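Long-range contacts in ferredoxin (Nitrosospira multiformis, PDB 3LMF), which is of unknown function but belongs to the copper storage protein family, and so probably holds copper(I) ions among the cysteines inside a four-helix bundle: residues C14-N19 and S59-L64; L48-C52 and I80-C84; K39-H45 and C88-M94. All coordinates share one frame; numbering follows the deposited sequence.

Interaction 1: residues C14-N19 and S59-L64; sequences CIDACN and SLNFML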
ATOM      1  N   CYS A  14      -0.386  12.514  15.660  1.00 24.75           N
ATOM      2  CA  CYS A  14      -0.626  12.592  14.226  1.00 28.20           C
ATOM      3  C   CYS A  14      -0.698  11.198  13.617  1.00 24.77           C
ATOM      4  O   CYS A  14      -1.390  10.984  12.619  1.00 26.07           O
ATOM      5  CB  CYS A  14       0.463  13.403  13.526  1.00 26.76           C
ATOM      6  SG  CYS A  14       0.145  13.669  11.765  1.00 29.65           S
ATOM      7  N   ILE A  15       0.023  10.255  14.210  1.00 20.97           N
ATOM      8  CA  ILE A  15       0.008   8.881  13.728  1.00 23.75           C
ATOM      9  C   ILE A  15      -1.383   8.285  13.911  1.00 25.34           C
ATOM     10  O   ILE A  15      -1.950   7.711  12.977  1.00 22.33           O
ATOM     11  CB  ILE A  15       1.056   8.019  14.467  1.00 26.11           C
ATOM     12  CG1 ILE A  15       2.427   8.235  13.825  1.00 25.82           C
ATOM     13  CG2 ILE A  15       0.663   6.545  14.437  1.00 17.94           C
ATOM     14  CD1 ILE A  15       3.553   7.509  14.525  1.00 25.16           C
ATOM     15  N   ASP A  16      -1.945   8.440  15.105  1.00 25.35           N
ATOM     16  CA  ASP A  16      -3.275   7.911  15.379  1.00 26.73           C
ATOM     17  C   ASP A  16      -4.346   8.603  14.544  1.00 24.11           C
ATOM     18  O   ASP A  16      -5.325   7.976  14.139  1.00 21.54           O
ATOM     19  CB  ASP A  16      -3.609   8.039  16.868  1.00 34.61           C
ATOM     20  CG  ASP A  16      -2.709   7.179  17.740  1.00 43.77           C
ATOM     21  OD1 ASP A  16      -2.239   6.127  17.250  1.00 42.68           O
ATOM     22  OD2 ASP A  16      -2.484   7.545  18.914  1.00 44.39           O
ATOM     23  N   ALA A  17      -4.152   9.893  14.284  1.00 21.52           N
ATOM     24  CA  ALA A  17      -5.100  10.665  13.493  1.00 24.60           C
ATOM     25  C   ALA A  17      -5.101  10.176  12.043  1.00 23.31           C
ATOM     26  O   ALA A  17      -6.160   9.957  11.456  1.00 26.69           O
ATOM     27  CB  ALA A  17      -4.746  12.147  13.555  1.00 25.72           C
ATOM     28  N   CYS A  18      -3.914  10.015  11.463  1.00 24.64           N
ATOM     29  CA  CYS A  18      -3.812   9.527  10.095  1.00 21.07           C
ATOM     30  C   CYS A  18      -4.372   8.106  10.007  1.00 23.89           C
ATOM     31  O   CYS A  18      -5.097   7.777   9.068  1.00 26.07           O
ATOM     32  CB  CYS A  18      -2.356   9.526   9.619  1.00 19.87           C
ATOM     33  SG  CYS A  18      -1.724  11.150   9.153  1.00 27.35           S
ATOM     34  N   ASN A  19      -4.034   7.268  10.985  1.00 20.51           N
ATOM     35  CA  ASN A  19      -4.509   5.881  11.004  1.00 20.78           C
ATOM     36  C   ASN A  19      -6.034   5.849  11.096  1.00 19.02           C
ATOM     37  O   ASN A  19      -6.689   5.092  10.381  1.00 26.21           O
ATOM     38  CB  ASN A  19      -3.874   5.112  12.182  1.00 18.47           C
ATOM     39  CG  ASN A  19      -4.237   3.620  12.200  1.00 24.31           C
ATOM     40  OD1 ASN A  19      -4.171   2.934  11.185  1.00 31.55           O
ATOM     41  ND2 ASN A  19      -4.605   3.120  13.369  1.00 38.99           N
ATOM     42  N   SER A  59       1.342   8.685   4.900  1.00 14.85           N
ATOM     43  CA  SER A  59       1.838   9.522   5.994  1.00 17.72           C
ATOM     44  C   SER A  59       2.069   8.651   7.225  1.00 18.22           C
ATOM     45  O   SER A  59       3.100   8.751   7.886  1.00 23.86           O
ATOM     46  CB  SER A  59       0.820  10.614   6.314  1.00 17.80           C
ATOM     47  OG  SER A  59       0.689  11.499   5.204  1.00 30.11           O
ATOM     48  N   LEU A  60       1.099   7.793   7.521  1.00 18.26           N
ATOM     49  CA  LEU A  60       1.205   6.884   8.651  1.00 15.47           C
ATOM     50  C   LEU A  60       2.467   6.041   8.518  1.00 15.63           C
ATOM     51  O   LEU A  60       3.234   5.911   9.461  1.00 22.53           O
ATOM     52  CB  LEU A  60      -0.024   5.966   8.707  1.00 18.21           C
ATOM     53  CG  LEU A  60       0.012   4.837   9.744  1.00 21.47           C
ATOM     54  CD1 LEU A  60       0.162   5.422  11.142  1.00 16.76           C
ATOM     55  CD2 LEU A  60      -1.264   4.012   9.645  1.00 23.56           C
ATOM     56  N   ASN A  61       2.684   5.471   7.340  1.00 17.96           N
ATOM     57  CA  ASN A  61       3.859   4.640   7.131  1.00 19.03           C
ATOM     58  C   ASN A  61       5.163   5.425   7.250  1.00 23.63           C
ATOM     59  O   ASN A  61       6.130   4.925   7.821  1.00 20.49           O
ATOM     60  CB  ASN A  61       3.783   3.932   5.775  1.00 18.13           C
ATOM     61  CG  ASN A  61       2.724   2.828   5.756  1.00 38.77           C
ATOM     62  OD1 ASN A  61       2.131   2.505   6.791  1.00 40.13           O
ATOM     63  ND2 ASN A  61       2.492   2.239   4.587  1.00 33.89           N
ATOM     64  N   PHE A  62       5.199   6.643   6.723  1.00 14.66           N
ATOM     65  CA  PHE A  62       6.411   7.442   6.821  1.00 24.02           C
ATOM     66  C   PHE A  62       6.781   7.742   8.268  1.00 18.63           C
ATOM     67  O   PHE A  62       7.943   7.647   8.647  1.00 29.98           O
ATOM     68  CB  PHE A  62       6.261   8.751   6.028  1.00 20.50           C
ATOM     69  CG  PHE A  62       6.795   8.668   4.631  1.00 22.15           C
ATOM     70  CD1 PHE A  62       6.290   7.728   3.734  1.00 24.20           C
ATOM     71  CD2 PHE A  62       7.825   9.506   4.217  1.00 15.44           C
ATOM     72  CE1 PHE A  62       6.804   7.622   2.439  1.00 21.13           C
ATOM     73  CE2 PHE A  62       8.345   9.406   2.924  1.00 22.96           C
ATOM     74  CZ  PHE A  62       7.836   8.464   2.035  1.00 19.54           C
HETATM   75  N   MSE A  63       5.789   8.092   9.074  1.00 20.51           N
HETATM   76  CA  MSE A  63       6.038   8.395  10.471  1.00 22.20           C
HETATM   77  C   MSE A  63       6.357   7.130  11.264  1.00 24.77           C
HETATM   78  O   MSE A  63       7.165   7.160  12.185  1.00 24.49           O
HETATM   79  CB  MSE A  63       4.833   9.113  11.083  1.00 27.55           C
HETATM   80  CG  MSE A  63       4.691  10.559  10.626  1.00 29.89           C
HETATM   81 SE   MSE A  63       3.051  11.389  11.231  1.00 44.94          SE
HETATM   82  CE  MSE A  63       3.580  11.934  13.001  1.00 58.41           C
ATOM     83  N   LEU A  64       5.726   6.019  10.915  1.00 21.08           N
ATOM     84  CA  LEU A  64       6.011   4.782  11.621  1.00 26.94           C
ATOM     85  C   LEU A  64       7.450   4.360  11.353  1.00 30.23           C
ATOM     86  O   LEU A  64       8.131   3.877  12.253  1.00 25.13           O
ATOM     87  CB  LEU A  64       5.064   3.669  11.174  1.00 23.86           C
ATOM     88  CG  LEU A  64       3.654   3.772  11.739  1.00 20.06           C
ATOM     89  CD1 LEU A  64       2.763   2.787  11.022  1.00 18.70           C
ATOM     90  CD2 LEU A  64       3.674   3.503  13.242  1.00 17.56           C
TER
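Ile15 and Leu60 face each other where helices 8-36 and 43-64 run antiparallel in the four-helix bundle, with CA atoms 5.6 Å apart, the closest pair across the two segments. The segment axes approach to 9.2 Å at a crossing angle of -152°. Ile15 is the main bump. With its CG2 branch anti to the backbone N, the side chain splits: CG2 goes to Leu60 CD1 at 3.5 Å, meeting that leucine at about a right angle, while the CG1-CD1 arm slides past Met63 in the opposite direction. CG1 lies 3.8 Å from Met63 CB, and CD1 ends beside Leu64 CD2. The branch and the arm thus sit in the hollow framed by Leu60, Met63 and Leu64. Leu60 answers with its own fork, its CD2 lying 3.8 Å from Asn19 CB while CD1 takes the isoleucine. Met63, a selenomethionine, bends at chi3 (84°) and hooks over Cys14: its CE presses tightly on Cys14 CB at 3.5 Å, and its SE lies 3.7 Å from Cys14 SG. One turn on, Cys18 SG rests on Ser59 CB at 3.8 Å. Helix 95-112 covers the sulfur side, with Met111 on Cys14 and Met63, and Cys104 and Cys108 on Cys18; on another side Tyr22 of the second subunit packs on Leu60. Ser59 OG is hydrogen-bonded to Ile55 O of its own helix. The joint therefore rests on shape and dispersion between aliphatic and sulfur atoms, and the place of Cys18, among other cysteines, is consistent with the thiol-lined interior of copper storage proteins.

Interaction 2: residues L48-C52 and I80-C84; sequences LMMNC and ICDAC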
ATOM      1  N   LEU A  48     -11.574  11.087  -4.515  1.00 19.76           N
ATOM      2  CA  LEU A  48     -11.031  11.845  -3.399  1.00 21.51           C
ATOM      3  C   LEU A  48     -11.006  10.977  -2.148  1.00 19.99           C
ATOM      4  O   LEU A  48     -10.016  10.946  -1.422  1.00 23.06           O
ATOM      5  CB  LEU A  48     -11.868  13.102  -3.155  1.00 20.11           C
ATOM      6  CG  LEU A  48     -11.232  14.159  -2.248  1.00 32.54           C
ATOM      7  CD1 LEU A  48      -9.813  14.463  -2.709  1.00 26.87           C
ATOM      8  CD2 LEU A  48     -12.085  15.422  -2.281  1.00 35.93           C
HETATM    9  N   MSE A  49     -12.096  10.260  -1.918  1.00 18.74           N
HETATM   10  CA  MSE A  49     -12.204   9.394  -0.764  1.00 27.02           C
HETATM   11  C   MSE A  49     -11.049   8.394  -0.729  1.00 23.84           C
HETATM   12  O   MSE A  49     -10.388   8.234   0.300  1.00 23.83           O
HETATM   13  CB  MSE A  49     -13.527   8.644  -0.804  1.00 34.94           C
HETATM   14  CG  MSE A  49     -14.043   8.300   0.558  1.00 58.65           C
HETATM   15 SE   MSE A  49     -14.687   9.884   1.465  1.00 50.61          SE
HETATM   16  CE  MSE A  49     -16.004   8.981   2.548  1.00 59.29           C
HETATM   17  N   MSE A  50     -10.810   7.726  -1.856  1.00 21.43           N
HETATM   18  CA  MSE A  50      -9.735   6.746  -1.953  1.00 19.02           C
HETATM   19  C   MSE A  50      -8.362   7.407  -1.888  1.00 22.84           C
HETATM   20  O   MSE A  50      -7.427   6.854  -1.301  1.00 18.40           O
HETATM   21  CB  MSE A  50      -9.867   5.932  -3.248  1.00 19.23           C
HETATM   22  CG  MSE A  50     -11.112   5.051  -3.309  1.00 17.20           C
HETATM   23 SE   MSE A  50     -11.259   3.857  -1.779  1.00 44.42          SE
HETATM   24  CE  MSE A  50      -9.669   2.794  -2.099  1.00 38.10           C
ATOM     25  N   ASN A  51      -8.239   8.585  -2.494  1.00 17.37           N
ATOM     26  CA  ASN A  51      -6.976   9.323  -2.484  1.00 17.60           C
ATOM     27  C   ASN A  51      -6.636   9.666  -1.045  1.00 16.81           C
ATOM     28  O   ASN A  51      -5.506   9.489  -0.599  1.00 22.48           O
ATOM     29  CB  ASN A  51      -7.097  10.623  -3.284  1.00 20.36           C
ATOM     30  CG  ASN A  51      -7.106  10.394  -4.783  1.00 25.11           C
ATOM     31  OD1 ASN A  51      -7.351  11.316  -5.561  1.00 24.76           O
ATOM     32  ND2 ASN A  51      -6.830   9.167  -5.195  1.00 25.98           N
ATOM     33  N   CYS A  52      -7.632  10.163  -0.321  1.00 21.62           N
ATOM     34  CA  CYS A  52      -7.441  10.534   1.067  1.00 15.76           C
ATOM     35  C   CYS A  52      -6.988   9.330   1.890  1.00 18.32           C
ATOM     36  O   CYS A  52      -6.053   9.440   2.686  1.00 28.63           O
ATOM     37  CB  CYS A  52      -8.732  11.116   1.645  1.00 21.73           C
ATOM     38  SG  CYS A  52      -8.563  11.766   3.321  1.00 22.82           S
ATOM     39  N   ILE A  80      -5.151  17.222   1.078  1.00 26.01           N
ATOM     40  CA  ILE A  80      -6.113  16.248   0.570  1.00 24.44           C
ATOM     41  C   ILE A  80      -7.228  15.973   1.579  1.00 16.04           C
ATOM     42  O   ILE A  80      -8.380  15.790   1.202  1.00 16.51           O
ATOM     43  CB  ILE A  80      -5.397  14.927   0.192  1.00 28.85           C
ATOM     44  CG1 ILE A  80      -4.397  15.206  -0.924  1.00 22.22           C
ATOM     45  CG2 ILE A  80      -6.406  13.873  -0.232  1.00 23.11           C
ATOM     46  CD1 ILE A  80      -3.434  14.071  -1.200  1.00 28.79           C
ATOM     47  N   CYS A  81      -6.880  15.955   2.861  1.00 19.38           N
ATOM     48  CA  CYS A  81      -7.868  15.728   3.910  1.00 22.68           C
ATOM     49  C   CYS A  81      -8.894  16.867   3.942  1.00 28.88           C
ATOM     50  O   CYS A  81     -10.092  16.616   4.085  1.00 23.60           O
ATOM     51  CB  CYS A  81      -7.189  15.605   5.280  1.00 25.18           C
ATOM     52  SG  CYS A  81      -6.294  14.027   5.559  1.00 28.44           S
ATOM     53  N   ASP A  82      -8.427  18.112   3.818  1.00 28.69           N
ATOM     54  CA  ASP A  82      -9.328  19.266   3.822  1.00 21.40           C
ATOM     55  C   ASP A  82     -10.291  19.182   2.653  1.00 20.58           C
ATOM     56  O   ASP A  82     -11.481  19.465   2.797  1.00 21.34           O
ATOM     57  CB  ASP A  82      -8.565  20.594   3.722  1.00 27.09           C
ATOM     58  CG  ASP A  82      -7.992  21.052   5.052  1.00 37.95           C
ATOM     59  OD1 ASP A  82      -8.715  21.016   6.074  1.00 43.33           O
ATOM     60  OD2 ASP A  82      -6.815  21.474   5.069  1.00 45.78           O
ATOM     61  N   ALA A  83      -9.779  18.817   1.486  1.00 16.48           N
ATOM     62  CA  ALA A  83     -10.642  18.710   0.321  1.00 23.99           C
ATOM     63  C   ALA A  83     -11.648  17.576   0.518  1.00 25.73           C
ATOM     64  O   ALA A  83     -12.822  17.731   0.200  1.00 29.29           O
ATOM     65  CB  ALA A  83      -9.808  18.482  -0.945  1.00 18.63           C
ATOM     66  N   CYS A  84     -11.204  16.446   1.062  1.00 30.67           N
ATOM     67  CA  CYS A  84     -12.118  15.325   1.274  1.00 28.79           C
ATOM     68  C   CYS A  84     -13.206  15.688   2.283  1.00 22.81           C
ATOM     69  O   CYS A  84     -14.361  15.293   2.130  1.00 27.18           O
ATOM     70  CB  CYS A  84     -11.353  14.080   1.743  1.00 19.77           C
ATOM     71  SG  CYS A  84     -12.374  12.579   1.928  1.00 25.99           S
TER
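Ile80 meets Cys52 at one end of this contact and Cys84 meets Leu48 at the other, as helices 43-64 and 70-90 pack antiparallel in the four-helix bundle, their segment axes 9.4 Å apart and crossing at -148°. Ile80 comes first: its CG2 methyl presses on the backbone of Cys52, 3.7 Å from CA, with Leu48 CD1 a little farther away. Phe62 of the third subunit packs on the same isoleucine. Cys81 points its CB away from helix 43-64, yet its SG stands 3.9 Å from Cys52 SG, two thiols side by side but well beyond disulfide length. Cys81 also touches Cys104 of helix 95-112, and such a cluster is consistent with the copper(I)-holding interior of this family. Ala83 offers its methyl to Leu48, CB to CD2 4.0 Å. That leucine lays its fork along the helix surface, CD2 reaching 3.5 Å from Ala83 O and 3.6 Å from Cys84 CA. Replacing Leu48 with an alanine would probably open a gap beside Ala83 and Cys84 and leave Phe69 of the third subunit, which packs on both Leu48 and Ala83, with less to lean on. Cys84 closes the row. Its SG is anti to the backbone N (chi1 -176°), which sends the thiol across to helix 43-64, where it lies 3.9 Å from Cys52 CB and 3.6 Å from the SE of selenomethionine Met49.

Interaction 3: residues K39-H45 and C88-M94; sequences KHVEADH and CEQLDGM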
ATOM      1  N   LYS A  39     -25.120  10.499  -5.393  1.00 37.99           N
ATOM      2  CA  LYS A  39     -24.025  11.453  -5.263  1.00 43.33           C
ATOM      3  C   LYS A  39     -22.840  10.856  -4.498  1.00 39.19           C
ATOM      4  O   LYS A  39     -21.706  11.315  -4.642  1.00 36.26           O
ATOM      5  CB  LYS A  39     -24.520  12.714  -4.550  1.00 47.98           C
ATOM      6  CG  LYS A  39     -25.684  13.411  -5.246  1.00 55.35           C
ATOM      7  CD  LYS A  39     -26.232  14.563  -4.408  1.00 63.54           C
ATOM      8  CE  LYS A  39     -25.185  15.647  -4.185  1.00 71.11           C
ATOM      9  NZ  LYS A  39     -25.696  16.762  -3.334  1.00 77.17           N
ATOM     10  N   HIS A  40     -23.111   9.836  -3.687  1.00 33.12           N
ATOM     11  CA  HIS A  40     -22.078   9.165  -2.899  1.00 31.79           C
ATOM     12  C   HIS A  40     -21.066   8.436  -3.780  1.00 36.59           C
ATOM     13  O   HIS A  40     -19.949   8.151  -3.345  1.00 31.38           O
ATOM     14  CB  HIS A  40     -22.707   8.148  -1.948  1.00 32.15           C
ATOM     15  CG  HIS A  40     -23.238   8.742  -0.683  1.00 42.09           C
ATOM     16  ND1 HIS A  40     -22.437   9.020   0.404  1.00 49.82           N
ATOM     17  CD2 HIS A  40     -24.494   9.099  -0.326  1.00 46.72           C
ATOM     18  CE1 HIS A  40     -23.177   9.517   1.379  1.00 55.20           C
ATOM     19  NE2 HIS A  40     -24.430   9.576   0.962  1.00 46.78           N
ATOM     20  N   VAL A  41     -21.455   8.133  -5.014  1.00 27.76           N
ATOM     21  CA  VAL A  41     -20.570   7.416  -5.917  1.00 34.28           C
ATOM     22  C   VAL A  41     -20.139   8.274  -7.100  1.00 35.04           C
ATOM     23  O   VAL A  41     -19.686   7.761  -8.121  1.00 36.04           O
ATOM     24  CB  VAL A  41     -21.253   6.123  -6.421  1.00 39.74           C
ATOM     25  CG1 VAL A  41     -20.243   5.226  -7.119  1.00 52.90           C
ATOM     26  CG2 VAL A  41     -21.884   5.388  -5.247  1.00 38.86           C
ATOM     27  N   GLU A  42     -20.275   9.588  -6.951  1.00 35.20           N
ATOM     28  CA  GLU A  42     -19.881  10.515  -8.004  1.00 37.70           C
ATOM     29  C   GLU A  42     -18.366  10.432  -8.181  1.00 32.46           C
ATOM     30  O   GLU A  42     -17.619  10.412  -7.203  1.00 37.26           O
ATOM     31  CB  GLU A  42     -20.307  11.941  -7.632  1.00 45.80           C
ATOM     32  CG  GLU A  42     -20.158  12.949  -8.761  1.00 55.89           C
ATOM     33  CD  GLU A  42     -18.733  13.450  -8.930  1.00 69.88           C
ATOM     34  OE1 GLU A  42     -18.320  13.700 -10.085  1.00 65.07           O
ATOM     35  OE2 GLU A  42     -18.031  13.610  -7.906  1.00 76.97           O
ATOM     36  N   ALA A  43     -17.924  10.386  -9.433  1.00 29.79           N
ATOM     37  CA  ALA A  43     -16.505  10.272  -9.764  1.00 35.56           C
ATOM     38  C   ALA A  43     -15.533  11.050  -8.873  1.00 38.91           C
ATOM     39  O   ALA A  43     -14.679  10.450  -8.220  1.00 41.99           O
ATOM     40  CB  ALA A  43     -16.285  10.656 -11.223  1.00 38.49           C
ATOM     41  N   ASP A  44     -15.652  12.375  -8.852  1.00 33.80           N
ATOM     42  CA  ASP A  44     -14.756  13.200  -8.048  1.00 30.77           C
ATOM     43  C   ASP A  44     -14.781  12.878  -6.554  1.00 29.01           C
ATOM     44  O   ASP A  44     -13.737  12.869  -5.905  1.00 36.84           O
ATOM     45  CB  ASP A  44     -15.061  14.692  -8.244  1.00 32.00           C
ATOM     46  CG  ASP A  44     -14.880  15.151  -9.685  1.00 45.03           C
ATOM     47  OD1 ASP A  44     -13.861  14.795 -10.316  1.00 44.91           O
ATOM     48  OD2 ASP A  44     -15.755  15.886 -10.185  1.00 57.06           O
ATOM     49  N   HIS A  45     -15.958  12.617  -6.002  1.00 23.03           N
ATOM     50  CA  HIS A  45     -16.056  12.319  -4.581  1.00 22.43           C
ATOM     51  C   HIS A  45     -15.374  11.014  -4.197  1.00 29.49           C
ATOM     52  O   HIS A  45     -14.555  10.982  -3.276  1.00 22.60           O
ATOM     53  CB  HIS A  45     -17.520  12.270  -4.142  1.00 15.01           C
ATOM     54  CG  HIS A  45     -17.724  11.681  -2.776  1.00 20.58           C
ATOM     55  ND1 HIS A  45     -17.252  12.275  -1.630  1.00 26.53           N
ATOM     56  CD2 HIS A  45     -18.329  10.533  -2.389  1.00 26.72           C
ATOM     57  CE1 HIS A  45     -17.558  11.518  -0.585  1.00 30.10           C
ATOM     58  NE2 HIS A  45     -18.210  10.456  -1.021  1.00 26.26           N
ATOM     59  N   CYS A  88     -17.289  15.570   1.666  1.00 24.82           N
ATOM     60  CA  CYS A  88     -18.215  14.819   2.509  1.00 27.78           C
ATOM     61  C   CYS A  88     -19.301  15.687   3.153  1.00 38.03           C
ATOM     62  O   CYS A  88     -20.340  15.171   3.575  1.00 31.53           O
ATOM     63  CB  CYS A  88     -17.455  14.060   3.598  1.00 24.91           C
ATOM     64  SG  CYS A  88     -16.481  12.655   3.005  1.00 29.59           S
ATOM     65  N   GLU A  89     -19.067  16.997   3.234  1.00 34.09           N
ATOM     66  CA  GLU A  89     -20.051  17.907   3.822  1.00 38.25           C
ATOM     67  C   GLU A  89     -21.346  17.896   3.012  1.00 38.28           C
ATOM     68  O   GLU A  89     -22.430  18.118   3.551  1.00 35.16           O
ATOM     69  CB  GLU A  89     -19.499  19.339   3.878  1.00 35.91           C
ATOM     70  CG  GLU A  89     -18.375  19.543   4.878  1.00 41.98           C
ATOM     71  CD  GLU A  89     -17.821  20.965   4.874  1.00 37.79           C
ATOM     72  OE1 GLU A  89     -16.906  21.241   5.673  1.00 38.17           O
ATOM     73  OE2 GLU A  89     -18.296  21.801   4.077  1.00 38.40           O
ATOM     74  N   GLN A  90     -21.216  17.629   1.715  1.00 42.14           N
ATOM     75  CA  GLN A  90     -22.351  17.578   0.796  1.00 53.09           C
ATOM     76  C   GLN A  90     -23.292  16.394   1.052  1.00 53.67           C
ATOM     77  O   GLN A  90     -24.511  16.533   0.940  1.00 58.30           O
ATOM     78  CB  GLN A  90     -21.851  17.496  -0.653  1.00 58.68           C
ATOM     79  CG  GLN A  90     -22.299  18.632  -1.564  1.00 66.36           C
ATOM     80  CD  GLN A  90     -21.395  19.846  -1.480  1.00 74.97           C
ATOM     81  OE1 GLN A  90     -20.195  19.715  -1.808  1.00 74.05           O
ATOM     82  NE2 GLN A  90     -21.882  20.931  -1.092  1.00 80.59           N
ATOM     83  N   LEU A  91     -22.729  15.236   1.391  1.00 48.20           N
ATOM     84  CA  LEU A  91     -23.525  14.031   1.627  1.00 44.74           C
ATOM     85  C   LEU A  91     -23.964  13.820   3.067  1.00 37.50           C
ATOM     86  O   LEU A  91     -23.415  14.415   3.990  1.00 47.00           O
ATOM     87  CB  LEU A  91     -22.755  12.795   1.165  1.00 43.04           C
ATOM     88  CG  LEU A  91     -22.198  12.798  -0.258  1.00 52.36           C
ATOM     89  CD1 LEU A  91     -23.219  13.397  -1.216  1.00 46.52           C
ATOM     90  CD2 LEU A  91     -20.907  13.584  -0.296  1.00 57.37           C
ATOM     91  N   ASP A  92     -24.954  12.953   3.256  1.00 30.81           N
ATOM     92  CA  ASP A  92     -25.461  12.678   4.588  1.00 35.14           C
ATOM     93  C   ASP A  92     -24.967  11.344   5.134  1.00 33.78           C
ATOM     94  O   ASP A  92     -24.654  10.425   4.375  1.00 37.20           O
ATOM     95  CB  ASP A  92     -26.987  12.715   4.572  1.00 58.42           C
ATOM     96  CG  ASP A  92     -27.576  11.743   3.581  1.00 67.30           C
ATOM     97  OD1 ASP A  92     -27.490  10.521   3.830  1.00 75.54           O
ATOM     98  OD2 ASP A  92     -28.113  12.199   2.550  1.00 73.45           O
ATOM     99  N   GLY A  93     -24.905  11.248   6.458  1.00 33.68           N
ATOM    100  CA  GLY A  93     -24.423  10.039   7.097  1.00 40.57           C
ATOM    101  C   GLY A  93     -22.905  10.051   7.059  1.00 40.05           C
ATOM    102  O   GLY A  93     -22.244   9.144   7.562  1.00 48.39           O
HETATM  103  N   MSE A  94     -22.357  11.105   6.468  1.00 37.39           N
HETATM  104  CA  MSE A  94     -20.917  11.257   6.328  1.00 37.07           C
HETATM  105  C   MSE A  94     -20.303  12.128   7.420  1.00 38.15           C
HETATM  106  O   MSE A  94     -19.161  12.567   7.299  1.00 38.92           O
HETATM  107  CB  MSE A  94     -20.614  11.867   4.959  1.00 26.32           C
HETATM  108  CG  MSE A  94     -21.205  11.092   3.795  1.00 27.67           C
HETATM  109 SE   MSE A  94     -20.209   9.667   3.353  1.00 42.76          SE
HETATM  110  CE  MSE A  94     -19.082  10.464   2.238  1.00 30.85           C
TER
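His40 and Leu91 bring their CA atoms to 6.8 Å, and His45 and Cys88 theirs to 7.8 Å, where the turn leading into helix 43-64 lies against the end of helix 70-90 and the loop after it. This is one end of the four-helix bundle, where two interhelical connections meet. Leu91 is the wedge between two imidazoles. Its CG sits over a face of the His40 ring, 3.9 Å from the centroid, and its CD2 over a face of the His45 ring at 4.1 Å, both CH-pi contacts offset toward the rim. The other methyl of the fork, CD1, touches Lys39 CB at 3.6 Å. The ring edges go to sulfur and selenium: selenomethionine Met94 lies with SE in the plane of His40, and Cys88 SG is in the plane of His45. Asp92 O also lies at the His40 edge, 3.5 Å from CE1. A hydrogen bond between ND1 and Ser87 OG fixes the turn of the His45 ring, while the backbone N of His45 donates to the carboxylate of Glu42, the N-cap of helix 43-64, with OE2 3.0 Å away and met nearly along its C-O axis. Helix 8-36 adds to the packing, the His32 ring meeting that of His40 and Cys33 touching both histidines. His40 ND1 and His45 NE2 are buried with no polar partner in the model. Met94 bends at chi2 and chi3, which curls its CE methyl back to 3.4 Å from His45 NE2.

From the N terminus, helix 8-36 supplies 14-19 to interaction 1, which closes its loop only when helix 43-64 reaches 59-64. Before that closure the chain has already laid down 39-45 and 48-52, whose partners come later, on and just after helix 70-90; interaction 1 therefore crosses both other contacts. Of those two, interaction 2 closes first, at 80-84, and nests inside the loop that interaction 3 closes at 88-94. They adjoin, Met49 touching Cys88 and Met94, whereas interactions 1 and 3 lie on opposite sides of the chain's centre, their own centres about 25 Å apart. Helix 43-64, with the turn before it, is common to all three, joined to helix 8-36 near one end of the bundle and to helix 70-90 and the loop after it from mid-bundle to the other.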